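Bifunctional protein PutA (Bdellovibrio bacteriovorus, PDB 5UR2) probably catalyses both steps of proline breakdown to glutamate, oxidising proline with a flavin and then glutamate semialdehyde with NAD. Local coordinates at residues 133-147 with 400-412. Residues are numbered along the deposited sequence; the frame is centred on the assembly and turned at random.
Sequences ARKNKMTFTVDILGE and MREYAPVGELIPG. With P5F (N-propargylglycine-modified flavin adenine dinucleotide), chain F.
T139 to I144 pair in parallel with R401 to V406, in the first and eighth strands of the proline dehydrogenase barrel, and this seam closes the TIM-barrel-like ring. Seven backbone hydrogen bonds run from T139 N to L145 N, the last reaching V406 O at 2.7 Å. Packing is tight on the inner face. R401 leaves its backbone with CG anti to N (chi1 -178°) and bends at chi3, bringing NH1 back across the seam to F140 O at 2.8 Å; that oxygen sits in the guanidinium plane, while T139 CG2 sits over one face, offset toward its rim. E378 takes R401 NE in a salt bridge. T141 CG2 packs against Y403 CD1 at 3.7 Å, and T141 OG1 turns to N194 and S196. On the outward face M138 CE meets E402 OE1, while OE2 of the same carboxylate is salt-bridged to K390 NZ. Beyond the strands the contact loosens where the exposed loop at G146 and E147 meets the start of helix 409-423: L145 CB meets P411 CB at 3.9 Å, E147 CG rests against P411 CG, and a water links L145 O to E408 N. Back inside, Y403 OH, hydrogen-bonded to K198, lies 3.4 Å from P5F C21 in the inactivator-derived chain on flavin N5.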
ATOM      1  N   ALA B 133     -26.897 -25.314 -54.711  1.00 48.17           N
ATOM      2  CA  ALA B 133     -27.265 -23.916 -54.527  1.00 44.66           C
ATOM      3  C   ALA B 133     -27.624 -23.273 -55.864  1.00 43.56           C
ATOM      4  O   ALA B 133     -28.583 -22.494 -55.954  1.00 36.52           O
ATOM      5  CB  ALA B 133     -26.130 -23.158 -53.840  1.00 36.89           C
ATOM      6  N   ARG B 134     -26.878 -23.608 -56.920  1.00 40.73           N
ATOM      7  CA  ARG B 134     -27.187 -23.068 -58.237  1.00 35.29           C
ATOM      8  C   ARG B 134     -28.586 -23.476 -58.697  1.00 36.46           C
ATOM      9  O   ARG B 134     -29.349 -22.638 -59.195  1.00 34.67           O
ATOM     10  CB  ARG B 134     -26.123 -23.521 -59.237  1.00 37.39           C
ATOM     11  CG  ARG B 134     -24.797 -22.753 -59.141  1.00 36.37           C
ATOM     12  CD  ARG B 134     -23.806 -23.222 -60.210  1.00 33.28           C
ATOM     13  NE  ARG B 134     -24.375 -23.097 -61.549  1.00 35.95           N
ATOM     14  CZ  ARG B 134     -24.378 -21.972 -62.260  1.00 37.21           C
ATOM     15  NH1 ARG B 134     -23.833 -20.868 -61.760  1.00 32.01           N
ATOM     16  NH2 ARG B 134     -24.927 -21.954 -63.473  1.00 32.22           N
ATOM     17  N   LYS B 135     -28.965 -24.739 -58.487  1.00 37.60           N
ATOM     18  CA  LYS B 135     -30.307 -25.179 -58.866  1.00 44.17           C
ATOM     19  C   LYS B 135     -31.391 -24.405 -58.128  1.00 45.47           C
ATOM     20  O   LYS B 135     -32.506 -24.276 -58.643  1.00 41.68           O
ATOM     21  CB  LYS B 135     -30.477 -26.682 -58.614  1.00 42.74           C
ATOM     22  N   ASN B 136     -31.081 -23.859 -56.952  1.00 44.30           N
ATOM     23  CA  ASN B 136     -32.017 -23.040 -56.203  1.00 43.25           C
ATOM     24  C   ASN B 136     -31.799 -21.548 -56.441  1.00 41.82           C
ATOM     25  O   ASN B 136     -32.150 -20.738 -55.579  1.00 48.39           O
ATOM     26  CB  ASN B 136     -31.955 -23.386 -54.713  1.00 45.20           C
ATOM     27  CG  ASN B 136     -32.642 -24.719 -54.402  1.00 55.31           C
ATOM     28  OD1 ASN B 136     -32.082 -25.787 -54.644  1.00 60.68           O
ATOM     29  ND2 ASN B 136     -33.873 -24.656 -53.893  1.00 57.17           N
ATOM     30  N   LYS B 137     -31.198 -21.184 -57.583  1.00 38.11           N
ATOM     31  CA  LYS B 137     -31.050 -19.794 -58.034  1.00 40.32           C
ATOM     32  C   LYS B 137     -30.135 -18.960 -57.144  1.00 37.27           C
ATOM     33  O   LYS B 137     -30.362 -17.765 -56.977  1.00 39.60           O
ATOM     34  CB  LYS B 137     -32.404 -19.088 -58.150  1.00 44.15           C
ATOM     35  CG  LYS B 137     -33.482 -19.762 -58.958  1.00 50.24           C
ATOM     36  CD  LYS B 137     -33.005 -20.080 -60.347  1.00 53.45           C
ATOM     37  CE  LYS B 137     -34.203 -20.146 -61.268  1.00 62.48           C
ATOM     38  NZ  LYS B 137     -34.812 -18.779 -61.375  1.00 65.27           N
ATOM     39  N   MET B 138     -29.078 -19.567 -56.611  1.00 35.09           N
ATOM     40  CA  MET B 138     -28.079 -18.859 -55.819  1.00 34.52           C
ATOM     41  C   MET B 138     -26.692 -19.213 -56.325  1.00 37.72           C
ATOM     42  O   MET B 138     -26.415 -20.382 -56.623  1.00 32.27           O
ATOM     43  CB  MET B 138     -28.163 -19.233 -54.318  1.00 39.92           C
ATOM     44  CG  MET B 138     -29.437 -18.810 -53.598  1.00 48.08           C
ATOM     45  SD  MET B 138     -29.408 -19.164 -51.822  1.00 47.66           S
ATOM     46  CE  MET B 138     -29.376 -20.955 -51.780  1.00 49.27           C
ATOM     47  N   THR B 139     -25.809 -18.218 -56.390  1.00 37.27           N
ATOM     48  CA  THR B 139     -24.424 -18.495 -56.733  1.00 30.45           C
ATOM     49  C   THR B 139     -23.582 -18.451 -55.456  1.00 30.52           C
ATOM     50  O   THR B 139     -24.121 -18.486 -54.343  1.00 35.16           O
ATOM     51  CB  THR B 139     -23.938 -17.528 -57.831  1.00 30.04           C
ATOM     52  OG1 THR B 139     -22.563 -17.800 -58.134  1.00 32.22           O
ATOM     53  CG2 THR B 139     -24.084 -16.083 -57.406  1.00 27.40           C
ATOM     54  N   PHE B 140     -22.261 -18.361 -55.602  1.00 27.26           N
ATOM     55  CA  PHE B 140     -21.373 -18.610 -54.480  1.00 35.32           C
ATOM     56  C   PHE B 140     -20.088 -17.818 -54.664  1.00 34.47           C
ATOM     57  O   PHE B 140     -19.764 -17.372 -55.766  1.00 35.16           O
ATOM     58  CB  PHE B 140     -21.048 -20.110 -54.362  1.00 30.45           C
ATOM     59  CG  PHE B 140     -20.263 -20.660 -55.539  1.00 29.80           C
ATOM     60  CD1 PHE B 140     -18.865 -20.547 -55.583  1.00 31.48           C
ATOM     61  CD2 PHE B 140     -20.914 -21.260 -56.611  1.00 31.38           C
ATOM     62  CE1 PHE B 140     -18.143 -21.039 -56.669  1.00 29.21           C
ATOM     63  CE2 PHE B 140     -20.201 -21.755 -57.702  1.00 28.96           C
ATOM     64  CZ  PHE B 140     -18.824 -21.654 -57.735  1.00 32.17           C
ATOM     65  N   THR B 141     -19.342 -17.680 -53.575  1.00 32.56           N
ATOM     66  CA  THR B 141     -17.933 -17.322 -53.644  1.00 25.25           C
ATOM     67  C   THR B 141     -17.211 -18.254 -52.690  1.00 29.51           C
ATOM     68  O   THR B 141     -17.636 -18.406 -51.541  1.00 32.84           O
ATOM     69  CB  THR B 141     -17.669 -15.843 -53.309  1.00 24.52           C
ATOM     70  OG1 THR B 141     -16.269 -15.564 -53.467  1.00 24.67           O
ATOM     71  CG2 THR B 141     -18.105 -15.475 -51.884  1.00 24.06           C
ATOM     72  N   VAL B 142     -16.167 -18.960 -53.198  1.00 26.23           N
ATOM     73  CA  VAL B 142     -15.477 -19.979 -52.411  1.00 28.92           C
ATOM     74  C   VAL B 142     -14.300 -19.364 -51.668  1.00 31.22           C
ATOM     75  O   VAL B 142     -13.518 -18.590 -52.236  1.00 30.43           O
ATOM     76  CB  VAL B 142     -15.023 -21.151 -53.300  1.00 34.85           C
ATOM     77  CG1 VAL B 142     -14.178 -22.099 -52.492  1.00 34.79           C
ATOM     78  CG2 VAL B 142     -16.224 -21.899 -53.837  1.00 36.42           C
ATOM     79  N   ASP B 143     -14.157 -19.722 -50.389  1.00 32.01           N
ATOM     80  CA  ASP B 143     -13.030 -19.269 -49.587  1.00 31.35           C
ATOM     81  C   ASP B 143     -12.416 -20.453 -48.857  1.00 39.06           C
ATOM     82  O   ASP B 143     -13.137 -21.270 -48.274  1.00 39.87           O
ATOM     83  CB  ASP B 143     -13.443 -18.193 -48.580  1.00 39.38           C
ATOM     84  CG  ASP B 143     -12.280 -17.733 -47.709  1.00 50.21           C
ATOM     85  OD1 ASP B 143     -11.411 -16.973 -48.202  1.00 47.90           O
ATOM     86  OD2 ASP B 143     -12.226 -18.149 -46.533  1.00 54.78           O
ATOM     87  N   ILE B 144     -11.091 -20.555 -48.907  1.00 38.53           N
ATOM     88  CA  ILE B 144     -10.373 -21.649 -48.259  1.00 35.17           C
ATOM     89  C   ILE B 144     -10.000 -21.223 -46.845  1.00 35.75           C
ATOM     90  O   ILE B 144      -9.127 -20.374 -46.650  1.00 37.86           O
ATOM     91  CB  ILE B 144      -9.131 -22.051 -49.061  1.00 33.86           C
ATOM     92  CG1 ILE B 144      -9.548 -22.421 -50.483  1.00 36.58           C
ATOM     93  CG2 ILE B 144      -8.432 -23.235 -48.402  1.00 31.97           C
ATOM     94  CD1 ILE B 144      -8.395 -22.622 -51.429  1.00 41.98           C
ATOM     95  N   LEU B 145     -10.638 -21.844 -45.857  1.00 38.07           N
ATOM     96  CA  LEU B 145     -10.285 -21.623 -44.462  1.00 39.00           C
ATOM     97  C   LEU B 145      -8.904 -22.190 -44.170  1.00 40.14           C
ATOM     98  O   LEU B 145      -8.467 -23.176 -44.776  1.00 36.44           O
ATOM     99  CB  LEU B 145     -11.292 -22.296 -43.540  1.00 41.72           C
ATOM    100  CG  LEU B 145     -12.741 -21.875 -43.710  1.00 46.06           C
ATOM    101  CD1 LEU B 145     -13.655 -22.928 -43.117  1.00 45.92           C
ATOM    102  CD2 LEU B 145     -12.935 -20.531 -43.039  1.00 43.54           C
ATOM    103  N   GLY B 146      -8.198 -21.534 -43.256  1.00 37.89           N
ATOM    104  CA  GLY B 146      -6.903 -22.033 -42.837  1.00 40.32           C
ATOM    105  C   GLY B 146      -6.532 -21.456 -41.493  1.00 44.21           C
ATOM    106  O   GLY B 146      -7.141 -20.497 -41.013  1.00 46.85           O
ATOM    107  N   GLU B 147      -5.517 -22.060 -40.877  1.00 42.45           N
ATOM    108  CA  GLU B 147      -4.938 -21.464 -39.687  1.00 39.52           C
ATOM    109  C   GLU B 147      -4.068 -20.282 -40.106  1.00 40.70           C
ATOM    110  O   GLU B 147      -3.934 -19.963 -41.292  1.00 46.57           O
ATOM    111  CB  GLU B 147      -4.142 -22.491 -38.891  1.00 40.48           C
ATOM    112  CG  GLU B 147      -4.618 -23.910 -39.075  1.00 52.27           C
ATOM    113  CD  GLU B 147      -4.057 -24.856 -38.032  1.00 62.56           C
ATOM    114  OE1 GLU B 147      -3.502 -24.375 -37.021  1.00 66.85           O
ATOM    115  OE2 GLU B 147      -4.152 -26.084 -38.241  1.00 67.88           O
ATOM    116  N   MET B 400     -28.396 -13.549 -55.596  1.00 27.38           N
ATOM    117  CA  MET B 400     -27.910 -13.855 -54.256  1.00 32.20           C
ATOM    118  C   MET B 400     -26.673 -14.732 -54.364  1.00 38.07           C
ATOM    119  O   MET B 400     -26.688 -15.758 -55.061  1.00 39.21           O
ATOM    120  CB  MET B 400     -28.982 -14.565 -53.424  1.00 27.39           C
ATOM    121  CG  MET B 400     -28.464 -15.139 -52.094  1.00 43.48           C
ATOM    122  SD  MET B 400     -27.932 -13.900 -50.875  1.00 40.57           S
ATOM    123  CE  MET B 400     -29.451 -12.930 -50.815  1.00 41.64           C
ATOM    124  N   ARG B 401     -25.609 -14.330 -53.678  1.00 31.30           N
ATOM    125  CA  ARG B 401     -24.353 -15.066 -53.666  1.00 33.74           C
ATOM    126  C   ARG B 401     -24.045 -15.500 -52.242  1.00 32.88           C
ATOM    127  O   ARG B 401     -24.026 -14.670 -51.330  1.00 35.86           O
ATOM    128  CB  ARG B 401     -23.207 -14.212 -54.216  1.00 25.52           C
ATOM    129  CG  ARG B 401     -21.876 -14.946 -54.274  1.00 35.17           C
ATOM    130  CD  ARG B 401     -20.755 -14.089 -54.908  1.00 33.12           C
ATOM    131  NE  ARG B 401     -21.188 -13.460 -56.145  1.00 32.00           N
ATOM    132  CZ  ARG B 401     -21.170 -14.057 -57.332  1.00 35.45           C
ATOM    133  NH1 ARG B 401     -20.731 -15.303 -57.442  1.00 33.82           N
ATOM    134  NH2 ARG B 401     -21.596 -13.411 -58.409  1.00 26.11           N
ATOM    135  N   GLU B 402     -23.803 -16.794 -52.052  1.00 35.64           N
ATOM    136  CA  GLU B 402     -23.488 -17.337 -50.736  1.00 34.00           C
ATOM    137  C   GLU B 402     -21.982 -17.425 -50.554  1.00 33.85           C
ATOM    138  O   GLU B 402     -21.281 -18.018 -51.382  1.00 28.85           O
ATOM    139  CB  GLU B 402     -24.094 -18.726 -50.546  1.00 39.15           C
ATOM    140  CG  GLU B 402     -25.570 -18.754 -50.239  1.00 41.59           C
ATOM    141  CD  GLU B 402     -26.020 -20.144 -49.836  1.00 39.59           C
ATOM    142  OE1 GLU B 402     -25.968 -21.029 -50.717  1.00 43.75           O
ATOM    143  OE2 GLU B 402     -26.424 -20.349 -48.669  1.00 33.28           O
ATOM    144  N   TYR B 403     -21.499 -16.846 -49.459  1.00 26.25           N
ATOM    145  CA  TYR B 403     -20.129 -17.057 -49.021  1.00 28.88           C
ATOM    146  C   TYR B 403     -19.944 -18.517 -48.626  1.00 33.71           C
ATOM    147  O   TYR B 403     -20.627 -19.017 -47.728  1.00 36.89           O
ATOM    148  CB  TYR B 403     -19.822 -16.127 -47.852  1.00 24.25           C
ATOM    149  CG  TYR B 403     -18.377 -16.098 -47.466  1.00 26.76           C
ATOM    150  CD1 TYR B 403     -17.453 -15.360 -48.205  1.00 24.98           C
ATOM    151  CD2 TYR B 403     -17.930 -16.803 -46.349  1.00 30.83           C
ATOM    152  CE1 TYR B 403     -16.110 -15.332 -47.842  1.00 32.22           C
ATOM    153  CE2 TYR B 403     -16.597 -16.783 -45.977  1.00 36.94           C
ATOM    154  CZ  TYR B 403     -15.690 -16.047 -46.721  1.00 38.10           C
ATOM    155  OH  TYR B 403     -14.359 -16.035 -46.351  1.00 47.00           O
ATOM    156  N   ALA B 404     -19.019 -19.202 -49.292  1.00 30.21           N
ATOM    157  CA  ALA B 404     -18.925 -20.656 -49.232  1.00 32.98           C
ATOM    158  C   ALA B 404     -17.595 -21.076 -48.624  1.00 32.73           C
ATOM    159  O   ALA B 404     -16.605 -21.276 -49.345  1.00 33.77           O
ATOM    160  CB  ALA B 404     -19.101 -21.251 -50.628  1.00 41.23           C
ATOM    161  N   PRO B 405     -17.518 -21.218 -47.307  1.00 28.14           N
ATOM    162  CA  PRO B 405     -16.255 -21.640 -46.701  1.00 30.07           C
ATOM    163  C   PRO B 405     -15.993 -23.106 -46.986  1.00 32.93           C
ATOM    164  O   PRO B 405     -16.908 -23.936 -46.988  1.00 33.31           O
ATOM    165  CB  PRO B 405     -16.468 -21.395 -45.202  1.00 27.41           C
ATOM    166  CG  PRO B 405     -17.763 -20.619 -45.094  1.00 29.07           C
ATOM    167  CD  PRO B 405     -18.563 -21.008 -46.300  1.00 25.15           C
ATOM    168  N   VAL B 406     -14.718 -23.407 -47.208  1.00 32.49           N
ATOM    169  CA  VAL B 406     -14.202 -24.751 -47.430  1.00 33.00           C
ATOM    170  C   VAL B 406     -12.997 -24.915 -46.519  1.00 34.59           C
ATOM    171  O   VAL B 406     -12.128 -24.038 -46.489  1.00 38.67           O
ATOM    172  CB  VAL B 406     -13.783 -24.952 -48.900  1.00 34.72           C
ATOM    173  CG1 VAL B 406     -13.275 -26.350 -49.124  1.00 36.47           C
ATOM    174  CG2 VAL B 406     -14.932 -24.637 -49.846  1.00 29.37           C
ATOM    175  N   GLY B 407     -12.923 -26.020 -45.785  1.00 38.96           N
ATOM    176  CA  GLY B 407     -11.731 -26.220 -44.981  1.00 39.79           C
ATOM    177  C   GLY B 407     -11.867 -27.299 -43.928  1.00 39.31           C
ATOM    178  O   GLY B 407     -12.935 -27.880 -43.713  1.00 37.61           O
ATOM    179  N   GLU B 408     -10.737 -27.538 -43.266  1.00 40.69           N
ATOM    180  CA  GLU B 408     -10.566 -28.615 -42.305  1.00 47.81           C
ATOM    181  C   GLU B 408     -11.236 -28.274 -40.973  1.00 43.61           C
ATOM    182  O   GLU B 408     -11.637 -27.134 -40.717  1.00 37.50           O
ATOM    183  CB  GLU B 408      -9.079 -28.912 -42.099  1.00 54.05           C
ATOM    184  CG  GLU B 408      -8.358 -29.446 -43.344  1.00 66.62           C
ATOM    185  CD  GLU B 408      -8.609 -30.926 -43.618  1.00 77.00           C
ATOM    186  OE1 GLU B 408      -9.395 -31.569 -42.880  1.00 79.47           O
ATOM    187  OE2 GLU B 408      -8.029 -31.440 -44.599  1.00 80.94           O
ATOM    188  N   LEU B 409     -11.334 -29.294 -40.117  1.00 47.62           N
ATOM    189  CA  LEU B 409     -12.096 -29.189 -38.876  1.00 46.28           C
ATOM    190  C   LEU B 409     -11.570 -28.081 -37.968  1.00 45.58           C
ATOM    191  O   LEU B 409     -12.354 -27.401 -37.299  1.00 38.42           O
ATOM    192  CB  LEU B 409     -12.087 -30.537 -38.151  1.00 46.04           C
ATOM    193  N   ILE B 410     -10.251 -27.914 -37.891  1.00 45.76           N
ATOM    194  CA  ILE B 410      -9.655 -26.962 -36.958  1.00 42.17           C
ATOM    195  C   ILE B 410      -9.943 -25.515 -37.356  1.00 46.00           C
ATOM    196  O   ILE B 410     -10.505 -24.781 -36.533  1.00 47.93           O
ATOM    197  CB  ILE B 410      -8.151 -27.224 -36.777  1.00 43.87           C
ATOM    198  CG1 ILE B 410      -7.938 -28.467 -35.916  1.00 42.26           C
ATOM    199  CG2 ILE B 410      -7.465 -26.025 -36.169  1.00 46.48           C
ATOM    200  CD1 ILE B 410      -6.604 -28.500 -35.259  1.00 42.57           C
ATOM    201  N   PRO B 411      -9.614 -25.036 -38.564  1.00 47.13           N
ATOM    202  CA  PRO B 411     -10.110 -23.691 -38.933  1.00 48.39           C
ATOM    203  C   PRO B 411     -11.631 -23.624 -39.007  1.00 47.77           C
ATOM    204  O   PRO B 411     -12.218 -22.558 -38.767  1.00 45.86           O
ATOM    205  CB  PRO B 411      -9.456 -23.420 -40.297  1.00 44.41           C
ATOM    206  CG  PRO B 411      -8.279 -24.367 -40.359  1.00 45.03           C
ATOM    207  CD  PRO B 411      -8.729 -25.592 -39.608  1.00 42.17           C
ATOM    208  N   GLY B 412     -12.287 -24.748 -39.312  1.00 47.13           N
ATOM    209  CA  GLY B 412     -13.741 -24.767 -39.365  1.00 49.19           C
ATOM    210  C   GLY B 412     -14.409 -24.575 -38.017  1.00 49.37           C
ATOM    211  O   GLY B 412     -15.485 -23.969 -37.933  1.00 44.78           O
TER
HETATM  212  PA  P5F F1001     -26.112  -6.632 -38.509  1.00 25.26           P
HETATM  213  O1A P5F F1001     -27.139  -5.639 -39.151  1.00 30.61           O
HETATM  214  O2A P5F F1001     -26.496  -7.291 -37.279  1.00 23.04           O
HETATM  215  O5B P5F F1001     -24.804  -6.015 -38.093  1.00 24.68           O
HETATM  216  C5B P5F F1001     -23.874  -6.587 -37.180  1.00 16.78           C
HETATM  217  C4B P5F F1001     -22.544  -5.828 -37.306  1.00 20.64           C
HETATM  218  O4B P5F F1001     -22.574  -4.539 -36.742  1.00 25.39           O
HETATM  219  C3B P5F F1001     -21.338  -6.470 -36.684  1.00 17.28           C
HETATM  220  O3B P5F F1001     -20.831  -7.499 -37.443  1.00 18.70           O
HETATM  221  C2B P5F F1001     -20.398  -5.337 -36.571  1.00 17.09           C
HETATM  222  O2B P5F F1001     -19.780  -5.132 -37.795  1.00 18.70           O
HETATM  223  C1B P5F F1001     -21.298  -4.190 -36.282  1.00 22.79           C
HETATM  224  N9A P5F F1001     -21.409  -3.858 -34.884  1.00 19.76           N
HETATM  225  C8A P5F F1001     -21.822  -4.677 -33.842  1.00 21.14           C
HETATM  226  N7A P5F F1001     -21.802  -3.966 -32.708  1.00 23.15           N
HETATM  227  C5A P5F F1001     -21.391  -2.658 -32.969  1.00 21.13           C
HETATM  228  C6A P5F F1001     -21.169  -1.518 -32.198  1.00 30.15           C
HETATM  229  N6A P5F F1001     -21.400  -1.535 -30.781  1.00 28.95           N
HETATM  230  N1A P5F F1001     -20.735  -0.380 -32.772  1.00 25.32           N
HETATM  231  C2A P5F F1001     -20.509  -0.312 -34.101  1.00 17.31           C
HETATM  232  N3A P5F F1001     -20.689  -1.419 -34.877  1.00 20.52           N
HETATM  233  C4A P5F F1001     -21.123  -2.577 -34.363  1.00 11.73           C
HETATM  234  N1  P5F F1001     -16.391  -8.965 -42.577  1.00 32.81           N
HETATM  235  C2  P5F F1001     -15.081  -8.374 -42.717  1.00 27.86           C
HETATM  236  O2  P5F F1001     -14.657  -7.496 -41.746  1.00 28.25           O
HETATM  237  N3  P5F F1001     -14.247  -8.682 -43.840  1.00 42.77           N
HETATM  238  C4  P5F F1001     -14.658  -9.579 -44.857  1.00 45.20           C
HETATM  239  O4  P5F F1001     -13.791  -9.835 -45.928  1.00 38.12           O
HETATM  240  C4X P5F F1001     -16.035 -10.211 -44.706  1.00 42.68           C
HETATM  241  N5  P5F F1001     -16.506 -11.250 -45.620  1.00 44.45           N
HETATM  242  C5X P5F F1001     -17.966 -11.463 -45.658  1.00 44.35           C
HETATM  243  C6  P5F F1001     -18.602 -12.052 -46.876  1.00 35.93           C
HETATM  244  C7  P5F F1001     -20.012 -12.177 -46.949  1.00 36.35           C
HETATM  245  C7M P5F F1001     -20.641 -12.774 -48.188  1.00 38.53           C
HETATM  246  C8  P5F F1001     -20.833 -11.742 -45.866  1.00 37.04           C
HETATM  247  C8M P5F F1001     -22.336 -11.855 -45.910  1.00 35.48           C
HETATM  248  C9  P5F F1001     -20.241 -11.180 -44.710  1.00 44.42           C
HETATM  249  C9A P5F F1001     -18.759 -11.048 -44.624  1.00 44.53           C
HETATM  250  N10 P5F F1001     -18.150 -10.446 -43.436  1.00 42.88           N
HETATM  251  C10 P5F F1001     -16.835  -9.893 -43.599  1.00 37.02           C
HETATM  252  C1' P5F F1001     -18.896 -10.226 -42.172  1.00 45.64           C
HETATM  253  C2' P5F F1001     -19.722  -8.939 -42.196  1.00 38.89           C
HETATM  254  O2' P5F F1001     -18.861  -7.866 -42.194  1.00 37.21           O
HETATM  255  C3' P5F F1001     -20.717  -8.790 -41.042  1.00 40.40           C
HETATM  256  O3' P5F F1001     -20.011  -8.753 -39.859  1.00 41.32           O
HETATM  257  C4' P5F F1001     -21.747  -9.905 -40.930  1.00 38.78           C
HETATM  258  O4' P5F F1001     -21.954 -10.400 -42.209  1.00 37.99           O
HETATM  259  C5' P5F F1001     -23.052  -9.529 -40.203  1.00 38.49           C
HETATM  260  O5' P5F F1001     -23.525  -8.232 -40.509  1.00 40.31           O
HETATM  261  P   P5F F1001     -25.077  -7.832 -40.760  1.00 31.20           P
HETATM  262  O1P P5F F1001     -25.379  -6.613 -41.713  1.00 39.18           O
HETATM  263  O2P P5F F1001     -25.666  -9.238 -41.156  1.00 31.65           O
HETATM  264  O3P P5F F1001     -25.705  -7.860 -39.243  1.00 26.14           O
HETATM  265  C21 P5F F1001     -14.767 -13.043 -44.841  1.00 57.11           C
HETATM  266  C22 P5F F1001     -15.637 -12.144 -45.350  1.00 60.85           C
HETATM  267  C23 P5F F1001     -13.249 -12.799 -44.878  1.00 57.60           C
HETATM  268  O   HOH W   1     -30.181 -15.187 -56.913  1.00 28.44           O
HETATM  269  O   HOH W   2      -8.398 -25.726 -44.432  1.00 43.94           O